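Local coordinates for protein pseudoalteromonas arctica PAMC 21717 (PDB 5YL7) that probably hydrolyses peptide bonds as a cold-active, calcium-binding serine protease of the subtilase family, at residues Gln11-Gly19 / Ala222-Arg230; Asp241-Gln249 / Tyr276-Val287. All coordinates share one frame; numbering follows the deposited sequence.

Contact 1: Gln11-Gly19 / Ala222-Arg230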
loop_
_atom_site.group_PDB
_atom_site.type_symbol
_atom_site.label_atom_id
_atom_site.label_comp_id
_atom_site.label_asym_id
_atom_site.label_seq_id
_atom_site.Cartn_x
_atom_site.Cartn_y
_atom_site.Cartn_z
ATOM N N GLN A 11 2.276 14.969 8.455
ATOM C CA GLN A 11 2.593 13.993 7.406
ATOM C C GLN A 11 3.838 14.451 6.659
ATOM O O GLN A 11 3.884 14.736 5.504
ATOM C CB GLN A 11 1.383 13.840 6.454
ATOM C CG GLN A 11 0.201 13.216 7.178
ATOM C CD GLN A 11 -0.966 12.961 6.295
ATOM O OE1 GLN A 11 -1.618 13.880 5.770
ATOM N NE2 GLN A 11 -1.247 11.663 6.048
ATOM N N TRP A 12 4.963 14.389 7.437
ATOM C CA TRP A 12 6.278 14.808 6.931
ATOM C C TRP A 12 6.655 14.115 5.629
ATOM O O TRP A 12 7.376 14.628 4.773
ATOM C CB TRP A 12 7.372 14.544 7.995
ATOM C CG TRP A 12 7.442 13.130 8.475
ATOM C CD1 TRP A 12 6.861 12.576 9.534
ATOM C CD2 TRP A 12 8.153 12.052 7.804
ATOM N NE1 TRP A 12 7.096 11.238 9.580
ATOM C CE2 TRP A 12 7.886 10.889 8.516
ATOM C CE3 TRP A 12 8.977 11.957 6.680
ATOM C CZ2 TRP A 12 8.388 9.619 8.121
ATOM C CZ3 TRP A 12 9.460 10.703 6.307
ATOM C CH2 TRP A 12 9.183 9.574 7.029
ATOM N N HIS A 13 6.171 12.860 5.561
ATOM C CA HIS A 13 6.448 11.961 4.475
ATOM C C HIS A 13 5.894 12.414 3.121
ATOM O O HIS A 13 6.263 11.916 2.085
ATOM C CB HIS A 13 6.030 10.551 4.847
ATOM C CG HIS A 13 4.737 10.476 5.566
ATOM N ND1 HIS A 13 3.536 10.285 4.890
ATOM C CD2 HIS A 13 4.412 10.638 6.903
ATOM C CE1 HIS A 13 2.566 10.366 5.832
ATOM N NE2 HIS A 13 3.037 10.557 7.050
ATOM N N TYR A 14 5.000 13.399 3.103
ATOM C CA TYR A 14 4.494 13.994 1.899
ATOM C C TYR A 14 5.259 15.179 1.380
ATOM O O TYR A 14 5.164 15.468 0.198
ATOM C CB TYR A 14 3.033 14.426 2.073
ATOM C CG TYR A 14 2.002 13.300 2.319
ATOM C CD1 TYR A 14 2.306 11.958 2.083
ATOM C CD2 TYR A 14 0.750 13.643 2.780
ATOM C CE1 TYR A 14 1.330 11.005 2.291
ATOM C CE2 TYR A 14 -0.205 12.698 2.964
ATOM C CZ TYR A 14 0.069 11.369 2.707
ATOM O OH TYR A 14 -0.908 10.371 2.901
ATOM N N TYR A 15 5.999 15.850 2.265
ATOM C CA TYR A 15 6.515 17.174 1.841
ATOM C C TYR A 15 7.874 17.541 2.398
ATOM O O TYR A 15 8.435 18.536 1.835
ATOM C CB TYR A 15 5.537 18.287 2.295
ATOM C CG TYR A 15 5.474 18.521 3.761
ATOM C CD1 TYR A 15 6.320 19.425 4.369
ATOM C CD2 TYR A 15 4.560 17.895 4.595
ATOM C CE1 TYR A 15 6.308 19.683 5.652
ATOM C CE2 TYR A 15 4.502 18.058 5.923
ATOM C CZ TYR A 15 5.431 19.006 6.533
ATOM O OH TYR A 15 5.472 19.202 7.851
ATOM N N GLU A 16 8.413 16.947 3.418
ATOM C CA GLU A 16 9.770 17.437 3.928
ATOM C C GLU A 16 10.838 17.080 2.919
ATOM O O GLU A 16 10.795 16.107 2.184
ATOM C CB GLU A 16 10.088 16.796 5.244
ATOM C CG GLU A 16 9.386 17.401 6.365
ATOM C CD GLU A 16 9.864 16.973 7.724
ATOM O OE1 GLU A 16 10.608 15.997 7.875
ATOM O OE2 GLU A 16 9.447 17.604 8.739
ATOM N N GLN A 17 11.912 17.931 2.877
ATOM C CA GLN A 17 12.947 17.719 1.881
ATOM C C GLN A 17 13.736 16.415 2.073
ATOM O O GLN A 17 14.073 15.774 1.111
ATOM C CB GLN A 17 13.923 18.958 1.911
ATOM C CG GLN A 17 13.240 20.231 1.369
ATOM C CD GLN A 17 12.735 20.072 -0.040
ATOM O OE1 GLN A 17 13.512 19.656 -0.925
ATOM N NE2 GLN A 17 11.428 20.361 -0.270
ATOM N N ALA A 18 14.051 16.065 3.272
ATOM C CA ALA A 18 14.917 14.899 3.466
ATOM C C ALA A 18 14.206 13.598 3.126
ATOM O O ALA A 18 14.784 12.792 2.341
ATOM C CB ALA A 18 15.495 14.852 4.869
ATOM N N GLY A 19 13.058 13.342 3.698
ATOM C CA GLY A 19 12.404 12.033 3.564
ATOM C C GLY A 19 11.042 12.079 2.889
ATOM O O GLY A 19 10.426 10.995 2.774
ATOM N N ALA A 222 11.559 -0.285 -1.120
ATOM C CA ALA A 222 12.278 -0.176 0.186
ATOM C C ALA A 222 11.765 1.054 0.908
ATOM O O ALA A 222 11.197 1.988 0.356
ATOM C CB ALA A 222 13.770 -0.099 -0.045
ATOM N N SER A 223 12.012 1.097 2.231
ATOM C CA SER A 223 11.562 2.159 3.081
ATOM C C SER A 223 12.666 3.079 3.558
ATOM O O SER A 223 13.717 2.528 4.031
ATOM C CB SER A 223 10.900 1.594 4.306
ATOM O OG SER A 223 10.571 2.636 5.227
ATOM N N VAL A 224 12.512 4.374 3.468
ATOM C CA VAL A 224 13.336 5.366 4.147
ATOM C C VAL A 224 12.618 5.904 5.328
ATOM O O VAL A 224 11.385 5.999 5.422
ATOM C CB VAL A 224 13.860 6.478 3.258
ATOM C CG1 VAL A 224 14.765 5.924 2.157
ATOM C CG2 VAL A 224 12.744 7.311 2.669
ATOM N N GLY A 225 13.409 6.370 6.304
ATOM C CA GLY A 225 12.890 7.176 7.428
ATOM C C GLY A 225 12.869 8.614 7.099
ATOM O O GLY A 225 13.227 9.088 6.024
ATOM N N ARG A 226 12.559 9.424 8.122
ATOM C CA ARG A 226 12.501 10.859 8.038
ATOM C C ARG A 226 13.845 11.504 7.720
ATOM O O ARG A 226 13.864 12.609 7.208
ATOM C CB ARG A 226 11.842 11.397 9.334
ATOM C CG ARG A 226 11.514 12.873 9.282
ATOM C CD ARG A 226 10.627 13.216 10.468
ATOM N NE ARG A 226 10.115 14.575 10.408
ATOM C CZ ARG A 226 9.207 14.998 11.306
ATOM N NH1 ARG A 226 8.816 14.232 12.299
ATOM N NH2 ARG A 226 8.622 16.144 11.061
ATOM N N ASN A 227 14.935 10.804 7.953
ATOM C CA ASN A 227 16.231 11.268 7.536
ATOM C C ASN A 227 16.523 11.080 6.059
ATOM O O ASN A 227 17.535 11.549 5.565
ATOM C CB ASN A 227 17.392 10.606 8.352
ATOM C CG ASN A 227 17.473 9.101 8.143
ATOM O OD1 ASN A 227 16.536 8.472 7.616
ATOM N ND2 ASN A 227 18.617 8.517 8.402
ATOM N N GLY A 228 15.660 10.361 5.320
ATOM C CA GLY A 228 15.964 10.047 3.935
ATOM C C GLY A 228 17.005 8.947 3.738
ATOM O O GLY A 228 17.458 8.807 2.588
ATOM N N GLY A 229 17.304 8.220 4.755
ATOM C CA GLY A 229 18.135 7.043 4.648
ATOM C C GLY A 229 17.336 5.810 4.917
ATOM O O GLY A 229 16.203 5.859 5.399
ATOM N N ARG A 230 17.971 4.640 4.722
ATOM C CA ARG A 230 17.230 3.401 4.863
ATOM C C ARG A 230 16.623 3.255 6.209
ATOM O O ARG A 230 17.292 3.405 7.262
ATOM C CB ARG A 230 18.153 2.164 4.583
ATOM C CG ARG A 230 17.351 0.885 4.444
ATOM C CD ARG A 230 18.200 -0.258 3.943
ATOM N NE ARG A 230 19.322 -0.595 4.812
ATOM C CZ ARG A 230 19.296 -1.352 5.876
ATOM N NH1 ARG A 230 18.247 -1.972 6.308
ATOM N NH2 ARG A 230 20.496 -1.561 6.524
HETATM O O HOH W 1 11.943 14.306 6.115
#

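Contact 2: Asp241-Gln249 / Tyr276-Val287. With CA (calcium ion), chain F.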
loop_
_atom_site.group_PDB
_atom_site.type_symbol
_atom_site.label_atom_id
_atom_site.label_comp_id
_atom_site.label_asym_id
_atom_site.label_seq_id
_atom_site.Cartn_x
_atom_site.Cartn_y
_atom_site.Cartn_z
ATOM N N ASP A 241 13.333 -1.626 -6.558
ATOM C CA ASP A 241 13.261 -0.686 -7.655
ATOM C C ASP A 241 13.433 0.717 -7.239
ATOM O O ASP A 241 14.151 1.548 -7.873
ATOM C CB ASP A 241 11.905 -0.858 -8.350
ATOM C CG ASP A 241 11.791 -2.218 -8.988
ATOM O OD1 ASP A 241 12.675 -2.534 -9.877
ATOM O OD2 ASP A 241 10.879 -3.026 -8.708
ATOM N N VAL A 242 12.749 1.130 -6.154
ATOM C CA VAL A 242 12.721 2.502 -5.602
ATOM C C VAL A 242 12.541 2.431 -4.102
ATOM O O VAL A 242 12.177 1.381 -3.566
ATOM C CB VAL A 242 11.572 3.347 -6.206
ATOM C CG1 VAL A 242 11.689 3.469 -7.731
ATOM C CG2 VAL A 242 10.216 2.767 -5.829
ATOM N N ALA A 243 12.774 3.565 -3.442
ATOM C CA ALA A 243 12.441 3.726 -2.065
ATOM C C ALA A 243 11.400 4.785 -1.864
ATOM O O ALA A 243 11.270 5.701 -2.674
ATOM C CB ALA A 243 13.679 4.067 -1.262
ATOM N N ALA A 244 10.741 4.736 -0.712
ATOM C CA ALA A 244 9.762 5.777 -0.330
ATOM C C ALA A 244 9.719 5.825 1.186
ATOM O O ALA A 244 10.104 4.832 1.833
ATOM C CB ALA A 244 8.403 5.507 -0.965
ATOM N N PRO A 245 9.173 6.886 1.779
ATOM C CA PRO A 245 9.077 6.919 3.226
ATOM C C PRO A 245 8.155 5.895 3.776
ATOM O O PRO A 245 6.954 5.872 3.490
ATOM C CB PRO A 245 8.578 8.375 3.480
ATOM C CG PRO A 245 7.939 8.756 2.250
ATOM C CD PRO A 245 8.730 8.149 1.163
ATOM N N GLY A 246 8.665 5.040 4.681
ATOM C CA GLY A 246 7.905 4.171 5.518
ATOM C C GLY A 246 8.015 4.367 7.002
ATOM O O GLY A 246 7.372 3.703 7.773
ATOM N N GLY A 247 8.929 5.299 7.360
ATOM C CA GLY A 247 9.087 5.694 8.770
ATOM C C GLY A 247 10.038 4.833 9.542
ATOM O O GLY A 247 10.322 3.693 9.196
ATOM N N ALA A 248 10.573 5.436 10.590
ATOM C CA ALA A 248 11.519 4.728 11.496
ATOM C C ALA A 248 11.190 5.135 12.910
ATOM O O ALA A 248 11.714 6.216 13.344
ATOM C CB ALA A 248 12.930 4.974 11.095
ATOM N N GLN A 249 10.417 4.329 13.615
ATOM C CA GLN A 249 9.916 4.631 14.936
ATOM C C GLN A 249 10.755 3.959 15.974
ATOM O O GLN A 249 11.375 2.906 15.740
ATOM C CB GLN A 249 8.478 4.107 15.037
ATOM C CG GLN A 249 7.462 4.818 14.108
ATOM C CD GLN A 249 6.103 4.205 14.262
ATOM O OE1 GLN A 249 5.917 2.997 14.119
ATOM N NE2 GLN A 249 5.062 5.038 14.597
ATOM N N TYR A 276 0.238 6.709 13.730
ATOM C CA TYR A 276 1.537 6.594 13.094
ATOM C C TYR A 276 2.016 5.178 13.117
ATOM O O TYR A 276 2.074 4.562 14.149
ATOM C CB TYR A 276 2.612 7.479 13.811
ATOM C CG TYR A 276 2.368 8.926 13.860
ATOM C CD1 TYR A 276 2.768 9.805 12.853
ATOM C CD2 TYR A 276 1.768 9.488 14.991
ATOM C CE1 TYR A 276 2.556 11.184 12.951
ATOM C CE2 TYR A 276 1.569 10.872 15.077
ATOM C CZ TYR A 276 1.976 11.650 14.101
ATOM O OH TYR A 276 1.794 13.057 14.131
ATOM N N SER A 277 2.360 4.649 11.917
ATOM C CA SER A 277 2.823 3.282 11.765
ATOM C C SER A 277 4.120 3.298 10.998
ATOM O O SER A 277 4.527 4.326 10.460
ATOM C CB SER A 277 1.811 2.427 11.047
ATOM O OG SER A 277 0.665 2.143 11.897
ATOM N N GLN A 278 4.767 2.186 10.882
ATOM C CA GLN A 278 6.007 2.073 10.088
ATOM C C GLN A 278 6.094 0.757 9.346
ATOM O O GLN A 278 5.534 -0.231 9.777
ATOM C CB GLN A 278 7.260 2.214 10.925
ATOM C CG GLN A 278 7.510 1.129 11.912
ATOM C CD GLN A 278 8.852 1.164 12.612
ATOM O OE1 GLN A 278 9.658 2.028 12.386
ATOM N NE2 GLN A 278 9.087 0.173 13.420
ATOM N N GLY A 279 6.863 0.806 8.237
ATOM C CA GLY A 279 7.173 -0.422 7.514
ATOM C C GLY A 279 7.326 -0.124 6.102
ATOM O O GLY A 279 6.942 0.899 5.520
ATOM N N THR A 280 7.876 -1.132 5.371
ATOM C CA THR A 280 7.768 -1.137 3.900
ATOM C C THR A 280 6.275 -1.140 3.497
ATOM O O THR A 280 5.987 -0.614 2.400
ATOM C CB THR A 280 8.552 -2.232 3.221
ATOM O OG1 THR A 280 8.104 -3.482 3.673
ATOM C CG2 THR A 280 10.037 -2.060 3.379
ATOM N N SER A 281 5.384 -1.559 4.356
ATOM C CA SER A 281 3.956 -1.491 4.098
ATOM C C SER A 281 3.435 -0.054 3.973
ATOM O O SER A 281 2.404 0.129 3.391
ATOM C CB SER A 281 3.181 -2.065 5.282
ATOM O OG SER A 281 3.133 -3.471 5.290
ATOM N N MET A 282 4.125 0.901 4.601
ATOM C CA MET A 282 3.773 2.311 4.577
ATOM C C MET A 282 4.446 2.984 3.422
ATOM O O MET A 282 3.920 3.955 2.856
ATOM C CB MET A 282 4.120 3.004 5.881
ATOM C CG MET A 282 3.165 2.806 7.090
ATOM S SD MET A 282 3.040 1.125 7.717
ATOM C CE MET A 282 1.473 0.642 7.017
ATOM N N ALA A 283 5.623 2.492 3.021
ATOM C CA ALA A 283 6.328 3.035 1.841
ATOM C C ALA A 283 5.609 2.681 0.552
ATOM O O ALA A 283 5.425 3.526 -0.339
ATOM C CB ALA A 283 7.760 2.485 1.858
ATOM N N ALA A 284 5.193 1.432 0.402
ATOM C CA ALA A 284 4.494 0.985 -0.822
ATOM C C ALA A 284 3.314 1.847 -1.232
ATOM O O ALA A 284 3.277 2.224 -2.412
ATOM C CB ALA A 284 4.139 -0.504 -0.718
ATOM N N PRO A 285 2.420 2.206 -0.347
ATOM C CA PRO A 285 1.207 3.012 -0.824
ATOM C C PRO A 285 1.621 4.394 -1.221
ATOM O O PRO A 285 0.871 5.007 -2.004
ATOM C CB PRO A 285 0.258 2.947 0.349
ATOM C CG PRO A 285 1.163 2.618 1.527
ATOM C CD PRO A 285 2.122 1.651 1.000
ATOM N N HIS A 286 2.722 4.949 -0.741
ATOM C CA HIS A 286 3.228 6.199 -1.337
ATOM C C HIS A 286 3.501 5.990 -2.783
ATOM O O HIS A 286 3.162 6.844 -3.662
ATOM C CB HIS A 286 4.456 6.705 -0.598
ATOM C CG HIS A 286 4.220 7.317 0.767
ATOM N ND1 HIS A 286 4.206 6.610 1.936
ATOM C CD2 HIS A 286 3.995 8.631 1.129
ATOM C CE1 HIS A 286 3.987 7.482 2.922
ATOM N NE2 HIS A 286 3.876 8.707 2.472
ATOM N N VAL A 287 4.190 4.904 -3.131
ATOM C CA VAL A 287 4.531 4.610 -4.511
ATOM C C VAL A 287 3.276 4.251 -5.345
ATOM O O VAL A 287 3.186 4.721 -6.495
ATOM C CB VAL A 287 5.594 3.519 -4.575
ATOM C CG1 VAL A 287 5.972 3.148 -6.003
ATOM C CG2 VAL A 287 6.772 3.920 -3.765
HETATM CA CA CA F . 10.882 -4.509 -10.610
HETATM O O HOH W 2 3.803 2.265 15.977
HETATM O O HOH W 3 13.661 -4.703 -9.934
HETATM O O HOH W 4 12.708 -4.863 -12.096
HETATM O O HOH W 5 12.246 -5.681 -8.944
HETATM O O HOH W 6 10.336 -6.983 -10.486
HETATM O O HOH W 7 9.689 -5.276 -12.701
#

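Contact 1: Gln11-Gly19 / Ala222-Arg230
Arg-226 lies flat over the indole of Trp-12 and grips the carboxylate of Glu-16 side-on. Its CB stands 3.8 Å from the centroid of the six-membered ring of Trp-12, only 4° off the normal, a CH-pi contact; farther out the guanidinium lies over the indole CG and CD1, the two planes 17° apart. With CG anti to the backbone N (chi1 -171°) and the chain extended as far as NE, the whole arginine can run along that face. Two bonds then fix the guanidinium: NE to Glu-16 OE1 (2.9 Å) and NH2 to Glu-16 OE2 (2.9 Å), both on syn sides and close to the guanidinium plane, though well out of the carboxylate plane. Glu-256 takes NH1 in a second salt bridge. A water 2.8 Å from Glu-16 OE1 also links Gly-19 N and Arg-226 O, tying carboxylate to both backbones. Behind this shell, a type I turn from Gly-225 to Gly-228 presents the arginine, closed by Gly-228 N to Gly-225 O at 2.8 Å, while Trp-12 NE1 is held by Gly-257 O. The contact thus joins the short helix 12-15 to the loop leaving strand 219-224, with Trp-12 and Val-224 also touching the neighbouring strand 242-245.

Contact 2: Asp241-Gln249 / Tyr276-Val287
The ring of Pro-245 sits over the imidazole of His-286: CG lies 4.0 Å from the ring centroid and 7° off its normal, a CH-pi contact over the face. Rotation of that imidazole is restrained by ND1, which donates almost within the ring plane to Met-282 O at 2.8 Å, one turn back in the helix. Beside it, Ala-244 CB packs against Val-287 CG2 (3.6 Å). Gly-246 O accepts from Gly-279 N, the N-cap residue, at 3.0 Å; the helix begun here carries Ser-281, probable nucleophile of a subtilisin-like triad. Farther along, the amides of Gln-249 and Gln-278 are turned 55° apart. Gln-278 CG sits between its backbone N and carbonyl carbon, and the extended chain carries OE1 to Gln-249 N at 2.7 Å, nearly straight at 175° but with the donor above the carbonyl plane. Replacing Gln-278 with alanine would probably leave Gln-249 N without this acceptor and open a gap beside the Gln-249 amide, whose NE2 bonds to Asp-254 O and weakly to Tyr-276 O. Asp-241 binds calcium through both carboxylate oxygens. Strand 242-245 runs across helix 280-287 and lies beside strand 219-224 in the parallel sheet; helix 100-109 packs against Met-282 and Pro-285.

Contact 1 closes before contact 2 opens along the chain, and their centres are about 9 Å apart. They share the edge of the seven-stranded parallel sheet, where consecutive strands 219-224 and 242-245 lie side by side; Val-224 N and Ala-244 O, 2.9 Å apart, probably form a hydrogen bond there. A second probable bond joins His-13 ND1 to His-286 NE2 (2.9 Å), linking the N-terminal helix 12-15 to helix 280-297. That helix also carries Ser-281, which fits a subtilase-like catalytic triad with His-100 and Asp-41. The two contacts therefore connect the N-terminal region and sheet edge to the probable nucleophile's helix, while Asp-241, just before strand 242-245, binds calcium with Val-218 and Glu-307.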